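Local coordinates for globin domain-containing protein (Pseudomonas aeruginosa, PDB 1TU9), which is a heme-binding globin that probably binds oxygen, though its biological role is not established, at residues W94-L99 against W117-M121; F23-Y27 against Q49-R54. All coordinates share one frame; numbering follows the deposited sequence.

Both contacts join pairs of helices of one globin chain, and both reach the same heme and the propanoic acid bound to its iron. Contact 1 (94-99 with 117-121) is the more deeply buried, packing helix 90-105 on helix 111-130 through leucines, tryptophans and a methionine, with one salt bridge at its solvent-facing side. Contact 2 (23-27 with 49-54) lies further from the middle of the chain and has two chemistries: a lysine-aspartate pair on the surface, and a tyrosine and a glutamine whose polar ends meet the ligand inside. The two meet where the ring of Phe26 and a methyl of Leu53 pack against Trp94.

Contact 1. Residues W94-L99 against W117-M121; sequences WLDALL and WRDVM. With HEM (protoporphyrin IX containing Fe), chain B; PPI (propanoic acid), chain C.
Trp94 presents the edge of its indole to Met121, whose SD lies in the ring plane, 3.9 Å from Trp94 CH2, a Met-aromatic contact made at the ring edge. The heme takes one face: its vinyl carbon CAB sits over the middle of the indole, 3.3 Å from Trp94 CE2. At another point of the edge, C3 of the propanoic acid comes within 3.2 Å of Trp94 NE1. With CG anti to the backbone N (chi1 -176°), the indole of Trp94 swings between helix 111-130 and the porphyrin. Met121 CG lies in plane at the edge of the Trp117 indole. Another flat group, the Arg118 guanidinium, has Leu99 CD2 over one face, offset toward the rim, and Asp96 OD1 and a water at its edge. That salt bridge is a nearly straight hydrogen bond, Arg118 NH2 to Asp96 OD1 at 2.9 Å and 163°, arriving on the anti side of the carboxylate. The water accepts from Arg118 NH1 and donates to Asp96 OD1, adding a second tie. Below this charged pair, Leu95 CD1 packs 3.8 Å from Met121 CB, and Leu98 CD2 meets Trp117 CE3 obliquely at 3.8 Å. The indole NH of Trp117 is bonded to Ser12 on helix 5-17. Segments 94-99 and 117-121 run at 138°, a mainly apolar helix-helix interface of the globin fold, closed by a salt bridge at its exposed side and probably contributing to the distal wall of the heme pocket.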
loop_
_atom_site.group_PDB
_atom_site.type_symbol
_atom_site.label_atom_id
_atom_site.label_comp_id
_atom_site.label_asym_id
_atom_site.label_seq_id
_atom_site.Cartn_x
_atom_site.Cartn_y
_atom_site.Cartn_z
ATOM N N TRP A 94 5.509 -3.964 3.030
ATOM C CA TRP A 94 4.238 -3.261 2.899
ATOM C C TRP A 94 3.245 -4.119 2.119
ATOM O O TRP A 94 2.103 -4.324 2.536
ATOM C CB TRP A 94 4.495 -1.926 2.192
ATOM C CG TRP A 94 3.305 -1.022 2.042
ATOM C CD1 TRP A 94 2.942 0.001 2.867
ATOM C CD2 TRP A 94 2.336 -1.021 0.981
ATOM N NE1 TRP A 94 1.801 0.610 2.405
ATOM C CE2 TRP A 94 1.403 -0.006 1.250
ATOM C CE3 TRP A 94 2.146 -1.798 -0.164
ATOM C CZ2 TRP A 94 0.317 0.262 0.419
ATOM C CZ3 TRP A 94 1.067 -1.523 -0.993
ATOM C CH2 TRP A 94 0.173 -0.504 -0.700
ATOM N N LEU A 95 3.695 -4.663 1.000
ATOM C CA LEU A 95 2.809 -5.442 0.153
ATOM C C LEU A 95 2.410 -6.743 0.835
ATOM O O LEU A 95 1.249 -7.153 0.769
ATOM C CB LEU A 95 3.445 -5.689 -1.221
ATOM C CG LEU A 95 2.532 -6.352 -2.257
ATOM C CD1 LEU A 95 1.255 -5.549 -2.476
ATOM C CD2 LEU A 95 3.316 -6.474 -3.556
ATOM N N ASP A 96 3.341 -7.395 1.512
ATOM C CA ASP A 96 2.999 -8.607 2.247
ATOM C C ASP A 96 1.932 -8.326 3.318
ATOM O O ASP A 96 1.011 -9.110 3.502
ATOM C CB ASP A 96 4.213 -9.217 2.950
ATOM C CG ASP A 96 5.227 -9.811 2.014
ATOM O OD1 ASP A 96 4.918 -10.085 0.846
ATOM O OD2 ASP A 96 6.378 -10.057 2.426
ATOM N N ALA A 97 2.063 -7.211 4.029
ATOM C CA ALA A 97 1.124 -6.864 5.087
ATOM C C ALA A 97 -0.254 -6.568 4.493
ATOM O O ALA A 97 -1.289 -6.965 5.055
ATOM C CB ALA A 97 1.644 -5.672 5.875
ATOM N N LEU A 98 -0.271 -5.903 3.350
ATOM C CA LEU A 98 -1.508 -5.624 2.641
ATOM C C LEU A 98 -2.206 -6.903 2.219
ATOM O O LEU A 98 -3.413 -7.061 2.435
ATOM C CB LEU A 98 -1.245 -4.722 1.435
ATOM C CG LEU A 98 -2.480 -4.355 0.600
ATOM C CD1 LEU A 98 -3.545 -3.643 1.410
ATOM C CD2 LEU A 98 -2.057 -3.494 -0.584
ATOM N N LEU A 99 -1.466 -7.825 1.634
ATOM C CA LEU A 99 -2.054 -9.079 1.204
ATOM C C LEU A 99 -2.627 -9.881 2.367
ATOM O O LEU A 99 -3.676 -10.518 2.227
ATOM C CB LEU A 99 -1.044 -9.892 0.395
ATOM C CG LEU A 99 -1.047 -9.573 -1.102
ATOM C CD1 LEU A 99 -2.314 -10.134 -1.719
ATOM C CD2 LEU A 99 -0.940 -8.087 -1.457
ATOM N N TRP A 117 -3.933 -7.904 -6.769
ATOM C CA TRP A 117 -3.372 -6.924 -5.842
ATOM C C TRP A 117 -1.870 -6.766 -6.057
ATOM O O TRP A 117 -1.363 -5.653 -6.104
ATOM C CB TRP A 117 -3.641 -7.322 -4.389
ATOM C CG TRP A 117 -4.963 -6.874 -3.850
ATOM C CD1 TRP A 117 -6.087 -7.622 -3.676
ATOM C CD2 TRP A 117 -5.287 -5.557 -3.406
ATOM N NE1 TRP A 117 -7.086 -6.846 -3.140
ATOM C CE2 TRP A 117 -6.616 -5.572 -2.962
ATOM C CE3 TRP A 117 -4.571 -4.359 -3.321
ATOM C CZ2 TRP A 117 -7.239 -4.450 -2.433
ATOM C CZ3 TRP A 117 -5.191 -3.242 -2.819
ATOM C CH2 TRP A 117 -6.515 -3.297 -2.370
ATOM N N ARG A 118 -1.153 -7.870 -6.168
ATOM C CA ARG A 118 0.297 -7.795 -6.343
ATOM C C ARG A 118 0.673 -7.086 -7.634
ATOM O O ARG A 118 1.596 -6.274 -7.662
ATOM C CB ARG A 118 0.926 -9.188 -6.216
ATOM C CG ARG A 118 0.930 -9.646 -4.758
ATOM C CD ARG A 118 1.751 -10.884 -4.442
ATOM N NE ARG A 118 1.823 -11.120 -3.002
ATOM C CZ ARG A 118 2.716 -10.560 -2.178
ATOM N NH1 ARG A 118 3.662 -9.743 -2.632
ATOM N NH2 ARG A 118 2.660 -10.829 -0.883
ATOM N N ASP A 119 -0.068 -7.360 -8.698
ATOM C CA ASP A 119 0.181 -6.762 -10.010
ATOM C C ASP A 119 -0.141 -5.269 -9.992
ATOM O O ASP A 119 0.692 -4.430 -10.363
ATOM C CB ASP A 119 -0.671 -7.540 -11.020
ATOM C CG ASP A 119 -0.504 -7.107 -12.444
ATOM O OD1 ASP A 119 0.119 -6.061 -12.763
ATOM O OD2 ASP A 119 -1.060 -7.787 -13.322
ATOM N N VAL A 120 -1.339 -4.932 -9.524
ATOM C CA VAL A 120 -1.803 -3.556 -9.533
ATOM C C VAL A 120 -0.977 -2.684 -8.580
ATOM O O VAL A 120 -0.562 -1.589 -8.938
ATOM C CB VAL A 120 -3.319 -3.467 -9.233
ATOM C CG1 VAL A 120 -3.765 -2.033 -8.981
ATOM C CG2 VAL A 120 -4.103 -4.098 -10.385
ATOM N N MET A 121 -0.740 -3.149 -7.363
ATOM C CA MET A 121 0.100 -2.373 -6.445
ATOM C C MET A 121 1.545 -2.312 -6.922
ATOM O O MET A 121 2.191 -1.277 -6.770
ATOM C CB MET A 121 0.065 -2.944 -5.030
ATOM C CG MET A 121 -1.303 -2.927 -4.376
ATOM S SD MET A 121 -1.887 -1.266 -3.927
ATOM C CE MET A 121 -2.982 -0.928 -5.260
HETATM C CHA HEM B . 3.665 8.929 4.863
HETATM C CHB HEM B . 1.471 6.275 1.319
HETATM C CHC HEM B . 4.967 3.083 1.650
HETATM C CHD HEM B . 6.609 5.145 5.688
HETATM C C1A HEM B . 2.832 8.512 3.819
HETATM C C2A HEM B . 1.734 9.275 3.239
HETATM C C3A HEM B . 1.130 8.558 2.291
HETATM C C4A HEM B . 1.803 7.285 2.192
HETATM C CMA HEM B . -0.076 9.012 1.436
HETATM C CAA HEM B . 1.348 10.698 3.659
HETATM C CBA HEM B . 1.737 11.669 2.535
HETATM C CGA HEM B . 3.124 11.423 1.977
HETATM O O1A HEM B . 4.118 11.645 2.707
HETATM O O2A HEM B . 3.260 11.017 0.789
HETATM C C1B HEM B . 2.228 5.174 1.053
HETATM C C2B HEM B . 2.011 4.140 0.051
HETATM C C3B HEM B . 2.996 3.251 0.138
HETATM C C4B HEM B . 3.852 3.718 1.230
HETATM C CMB HEM B . 0.814 4.088 -0.928
HETATM C CAB HEM B . 3.192 1.956 -0.698
HETATM C CBB HEM B . 2.968 1.908 -2.015
HETATM C C1C HEM B . 5.647 3.339 2.815
HETATM C C2C HEM B . 6.599 2.435 3.374
HETATM C C3C HEM B . 7.044 2.969 4.505
HETATM C C4C HEM B . 6.394 4.245 4.678
HETATM C CMC HEM B . 6.986 1.101 2.731
HETATM C CAC HEM B . 8.097 2.320 5.410
HETATM C CBC HEM B . 8.099 2.478 6.725
HETATM C C1D HEM B . 6.010 6.359 5.840
HETATM C C2D HEM B . 6.299 7.251 6.917
HETATM C C3D HEM B . 5.398 8.440 6.701
HETATM C C4D HEM B . 4.628 8.151 5.503
HETATM C CMD HEM B . 7.307 7.031 8.049
HETATM C CAD HEM B . 5.340 9.642 7.651
HETATM C CBD HEM B . 4.559 9.237 8.913
HETATM C CGD HEM B . 4.558 10.353 9.943
HETATM O O1D HEM B . 5.638 10.627 10.527
HETATM O O2D HEM B . 3.491 10.983 10.180
HETATM N NA HEM B . 2.822 7.311 3.142
HETATM N NB HEM B . 3.375 4.894 1.755
HETATM N NC HEM B . 5.525 4.445 3.625
HETATM N ND HEM B . 5.037 6.912 5.032
HETATM FE FE HEM B . 4.206 6.019 3.402
HETATM C C1 PPI C . 2.442 4.602 5.097
HETATM C C2 PPI C . 2.641 3.308 4.401
HETATM C C3 PPI C . 1.849 2.309 5.134
HETATM O O1 PPI C . 2.991 5.601 4.754
HETATM O O2 PPI C . 1.642 4.657 6.175
HETATM O O HOH W 1 6.041 -8.280 -1.469
#

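Contact 2. Residues F23-Y27 against Q49-R54; sequences FDDFY and QKHLLR. With PPI (propanoic acid), chain C; HEM (protoporphyrin IX containing Fe), chain B; EDO (1,2-ethanediol), chain E.
Gln49 and Tyr27 meet at one oxygen, O2, of the propanoic acid, whose other oxygen binds the heme iron. Gln49 NE2 reaches O2 at 2.6 Å along a nearly straight N-H (170°), with a weak second bond to O1. Tyr27 OH is modelled 2.3 Å from the same O2, too short for an ordinary hydrogen bond, so the exact distance is doubtful; the oxygen lies at the edge of the phenol ring. A bend at chi2 (69°) in the Gln49 chain turns its amide toward the ligand, and Gln49 CG touches Tyr27 OH at 3.3 Å. Leu53 packs beside these two polar groups: its CB lies 3.4 Å from Tyr27 OH, while CD2 presses 3.3 Å from Phe26 CD2, the two side chains crossing at about a right angle. Phe26 in turn places CD2 over the centre of the Tyr27 ring, so one face of the phenol is covered by Phe26, which also meets Trp94 edge-to-face. Outside this shell, the extended Lys50 runs past Tyr27 in the opposite direction and salt-bridges Asp24, with Lys50 NZ 2.7 Å from Asp24 OD1; an ethanediol, probably from the crystallisation liquor, also accepts from this amine. Further along, Phe23 CZ rests 3.5 Å from Arg54 CB, and Lys50 O lies over one face of the Phe23 ring, offset toward its rim. Segments 23-27 and 49-54 lie at 97° and supply Phe26, Tyr27, Gln49 and Leu53 to the ligand pocket, consistent with the distal side of a globin, across the heme from its axial histidine, His79.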
loop_
_atom_site.group_PDB
_atom_site.type_symbol
_atom_site.label_atom_id
_atom_site.label_comp_id
_atom_site.label_asym_id
_atom_site.label_seq_id
_atom_site.Cartn_x
_atom_site.Cartn_y
_atom_site.Cartn_z
ATOM N N PHE A 23 -7.704 -1.591 8.208
ATOM C CA PHE A 23 -6.521 -0.746 8.298
ATOM C C PHE A 23 -5.775 -0.951 9.607
ATOM O O PHE A 23 -4.552 -0.860 9.637
ATOM C CB PHE A 23 -6.886 0.723 8.071
ATOM C CG PHE A 23 -7.333 0.988 6.675
ATOM C CD1 PHE A 23 -6.405 1.079 5.655
ATOM C CD2 PHE A 23 -8.677 1.090 6.359
ATOM C CE1 PHE A 23 -6.814 1.292 4.332
ATOM C CE2 PHE A 23 -9.089 1.303 5.042
ATOM C CZ PHE A 23 -8.140 1.398 4.043
ATOM N N ASP A 24 -6.491 -1.263 10.685
ATOM C CA ASP A 24 -5.840 -1.638 11.945
ATOM C C ASP A 24 -4.958 -2.859 11.723
ATOM O O ASP A 24 -3.807 -2.918 12.162
ATOM C CB ASP A 24 -6.865 -2.016 13.025
ATOM C CG ASP A 24 -7.673 -0.855 13.525
ATOM O OD1 ASP A 24 -7.265 0.319 13.356
ATOM O OD2 ASP A 24 -8.734 -1.083 14.148
ATOM N N ASP A 25 -5.519 -3.863 11.066
ATOM C CA ASP A 25 -4.794 -5.098 10.830
ATOM C C ASP A 25 -3.610 -4.881 9.883
ATOM O O ASP A 25 -2.534 -5.416 10.123
ATOM C CB ASP A 25 -5.716 -6.197 10.295
ATOM C CG ASP A 25 -6.636 -6.744 11.338
ATOM O OD1 ASP A 25 -6.392 -6.520 12.542
ATOM O OD2 ASP A 25 -7.600 -7.455 11.020
ATOM N N PHE A 26 -3.796 -4.088 8.835
ATOM C CA PHE A 26 -2.690 -3.763 7.950
ATOM C C PHE A 26 -1.499 -3.242 8.763
ATOM O O PHE A 26 -0.385 -3.752 8.640
ATOM C CB PHE A 26 -3.056 -2.711 6.904
ATOM C CG PHE A 26 -1.848 -2.235 6.172
ATOM C CD1 PHE A 26 -1.251 -3.036 5.216
ATOM C CD2 PHE A 26 -1.202 -1.075 6.556
ATOM C CE1 PHE A 26 -0.068 -2.644 4.601
ATOM C CE2 PHE A 26 -0.032 -0.681 5.953
ATOM C CZ PHE A 26 0.538 -1.469 4.971
ATOM N N TYR A 27 -1.716 -2.210 9.577
ATOM C CA TYR A 27 -0.591 -1.624 10.312
ATOM C C TYR A 27 -0.037 -2.564 11.362
ATOM O O TYR A 27 1.166 -2.582 11.575
ATOM C CB TYR A 27 -0.907 -0.225 10.894
ATOM C CG TYR A 27 -0.743 0.835 9.833
ATOM C CD1 TYR A 27 -1.851 1.416 9.228
ATOM C CD2 TYR A 27 0.517 1.202 9.374
ATOM C CE1 TYR A 27 -1.709 2.345 8.218
ATOM C CE2 TYR A 27 0.662 2.136 8.358
ATOM C CZ TYR A 27 -0.461 2.702 7.786
ATOM O OH TYR A 27 -0.346 3.611 6.764
ATOM N N GLN A 49 -2.897 8.247 10.040
ATOM C CA GLN A 49 -2.159 7.542 9.000
ATOM C C GLN A 49 -3.044 6.550 8.253
ATOM O O GLN A 49 -2.881 6.368 7.053
ATOM C CB GLN A 49 -0.960 6.813 9.590
ATOM C CG GLN A 49 0.033 6.349 8.544
ATOM C CD GLN A 49 0.771 7.501 7.882
ATOM O OE1 GLN A 49 0.708 8.643 8.348
ATOM N NE2 GLN A 49 1.481 7.200 6.799
ATOM N N LYS A 50 -3.977 5.904 8.946
ATOM C CA LYS A 50 -4.896 4.974 8.292
ATOM C C LYS A 50 -5.756 5.677 7.238
ATOM O O LYS A 50 -6.023 5.119 6.173
ATOM C CB LYS A 50 -5.727 4.250 9.348
ATOM C CG LYS A 50 -4.855 3.270 10.159
ATOM C CD LYS A 50 -5.442 2.812 11.468
ATOM C CE LYS A 50 -4.418 2.027 12.278
ATOM N NZ LYS A 50 -4.872 1.630 13.643
ATOM N N HIS A 51 -6.164 6.907 7.507
ATOM C CA HIS A 51 -6.891 7.679 6.515
ATOM C C HIS A 51 -6.010 8.013 5.319
ATOM O O HIS A 51 -6.429 7.899 4.166
ATOM C CB HIS A 51 -7.472 8.937 7.147
ATOM C CG HIS A 51 -8.549 8.653 8.146
ATOM N ND1 HIS A 51 -9.840 8.356 7.779
ATOM C CD2 HIS A 51 -8.517 8.591 9.496
ATOM C CE1 HIS A 51 -10.566 8.145 8.862
ATOM N NE2 HIS A 51 -9.788 8.283 9.920
ATOM N N LEU A 52 -4.762 8.378 5.587
ATOM C CA LEU A 52 -3.834 8.665 4.514
ATOM C C LEU A 52 -3.587 7.436 3.661
ATOM O O LEU A 52 -3.550 7.529 2.435
ATOM C CB LEU A 52 -2.520 9.208 5.069
ATOM C CG LEU A 52 -2.620 10.594 5.713
ATOM C CD1 LEU A 52 -1.290 10.982 6.378
ATOM C CD2 LEU A 52 -3.020 11.638 4.693
ATOM N N LEU A 53 -3.421 6.281 4.284
ATOM C CA LEU A 53 -3.187 5.062 3.522
ATOM C C LEU A 53 -4.380 4.682 2.663
ATOM O O LEU A 53 -4.213 4.227 1.539
ATOM C CB LEU A 53 -2.851 3.910 4.458
ATOM C CG LEU A 53 -2.524 2.591 3.748
ATOM C CD1 LEU A 53 -1.268 2.737 2.912
ATOM C CD2 LEU A 53 -2.376 1.480 4.765
ATOM N N ARG A 54 -5.582 4.870 3.181
ATOM C CA ARG A 54 -6.781 4.558 2.414
ATOM C C ARG A 54 -6.766 5.344 1.109
ATOM O O ARG A 54 -7.046 4.798 0.040
ATOM C CB ARG A 54 -8.027 4.853 3.242
ATOM C CG ARG A 54 -9.328 4.575 2.524
ATOM C CD ARG A 54 -10.490 4.640 3.475
ATOM N NE ARG A 54 -11.753 4.585 2.754
ATOM C CZ ARG A 54 -12.940 4.403 3.329
ATOM N NH1 ARG A 54 -13.042 4.196 4.632
ATOM N NH2 ARG A 54 -14.035 4.391 2.577
HETATM C C1 PPI C . 2.442 4.602 5.097
HETATM C C2 PPI C . 2.641 3.308 4.401
HETATM C C3 PPI C . 1.849 2.309 5.134
HETATM O O1 PPI C . 2.991 5.601 4.754
HETATM O O2 PPI C . 1.642 4.657 6.175
HETATM C CHA HEM B . 3.665 8.929 4.863
HETATM C CHB HEM B . 1.471 6.275 1.319
HETATM C CHC HEM B . 4.967 3.083 1.650
HETATM C CHD HEM B . 6.609 5.145 5.688
HETATM C C1A HEM B . 2.832 8.512 3.819
HETATM C C2A HEM B . 1.734 9.275 3.239
HETATM C C3A HEM B . 1.130 8.558 2.291
HETATM C C4A HEM B . 1.803 7.285 2.192
HETATM C CMA HEM B . -0.076 9.012 1.436
HETATM C CAA HEM B . 1.348 10.698 3.659
HETATM C CBA HEM B . 1.737 11.669 2.535
HETATM C CGA HEM B . 3.124 11.423 1.977
HETATM O O1A HEM B . 4.118 11.645 2.707
HETATM O O2A HEM B . 3.260 11.017 0.789
HETATM C C1B HEM B . 2.228 5.174 1.053
HETATM C C2B HEM B . 2.011 4.140 0.051
HETATM C C3B HEM B . 2.996 3.251 0.138
HETATM C C4B HEM B . 3.852 3.718 1.230
HETATM C CMB HEM B . 0.814 4.088 -0.928
HETATM C CAB HEM B . 3.192 1.956 -0.698
HETATM C CBB HEM B . 2.968 1.908 -2.015
HETATM C C1C HEM B . 5.647 3.339 2.815
HETATM C C2C HEM B . 6.599 2.435 3.374
HETATM C C3C HEM B . 7.044 2.969 4.505
HETATM C C4C HEM B . 6.394 4.245 4.678
HETATM C CMC HEM B . 6.986 1.101 2.731
HETATM C CAC HEM B . 8.097 2.320 5.410
HETATM C CBC HEM B . 8.099 2.478 6.725
HETATM C C1D HEM B . 6.010 6.359 5.840
HETATM C C2D HEM B . 6.299 7.251 6.917
HETATM C C3D HEM B . 5.398 8.440 6.701
HETATM C C4D HEM B . 4.628 8.151 5.503
HETATM C CMD HEM B . 7.307 7.031 8.049
HETATM C CAD HEM B . 5.340 9.642 7.651
HETATM C CBD HEM B . 4.559 9.237 8.913
HETATM C CGD HEM B . 4.558 10.353 9.943
HETATM O O1D HEM B . 5.638 10.627 10.527
HETATM O O2D HEM B . 3.491 10.983 10.180
HETATM N NA HEM B . 2.822 7.311 3.142
HETATM N NB HEM B . 3.375 4.894 1.755
HETATM N NC HEM B . 5.525 4.445 3.625
HETATM N ND HEM B . 5.037 6.912 5.032
HETATM FE FE HEM B . 4.206 6.019 3.402
HETATM C C1 EDO E . -1.791 -0.698 14.532
HETATM O O1 EDO E . -3.013 -0.792 13.829
HETATM C C2 EDO E . -1.328 0.741 14.534
HETATM O O2 EDO E . -2.286 1.546 15.187
#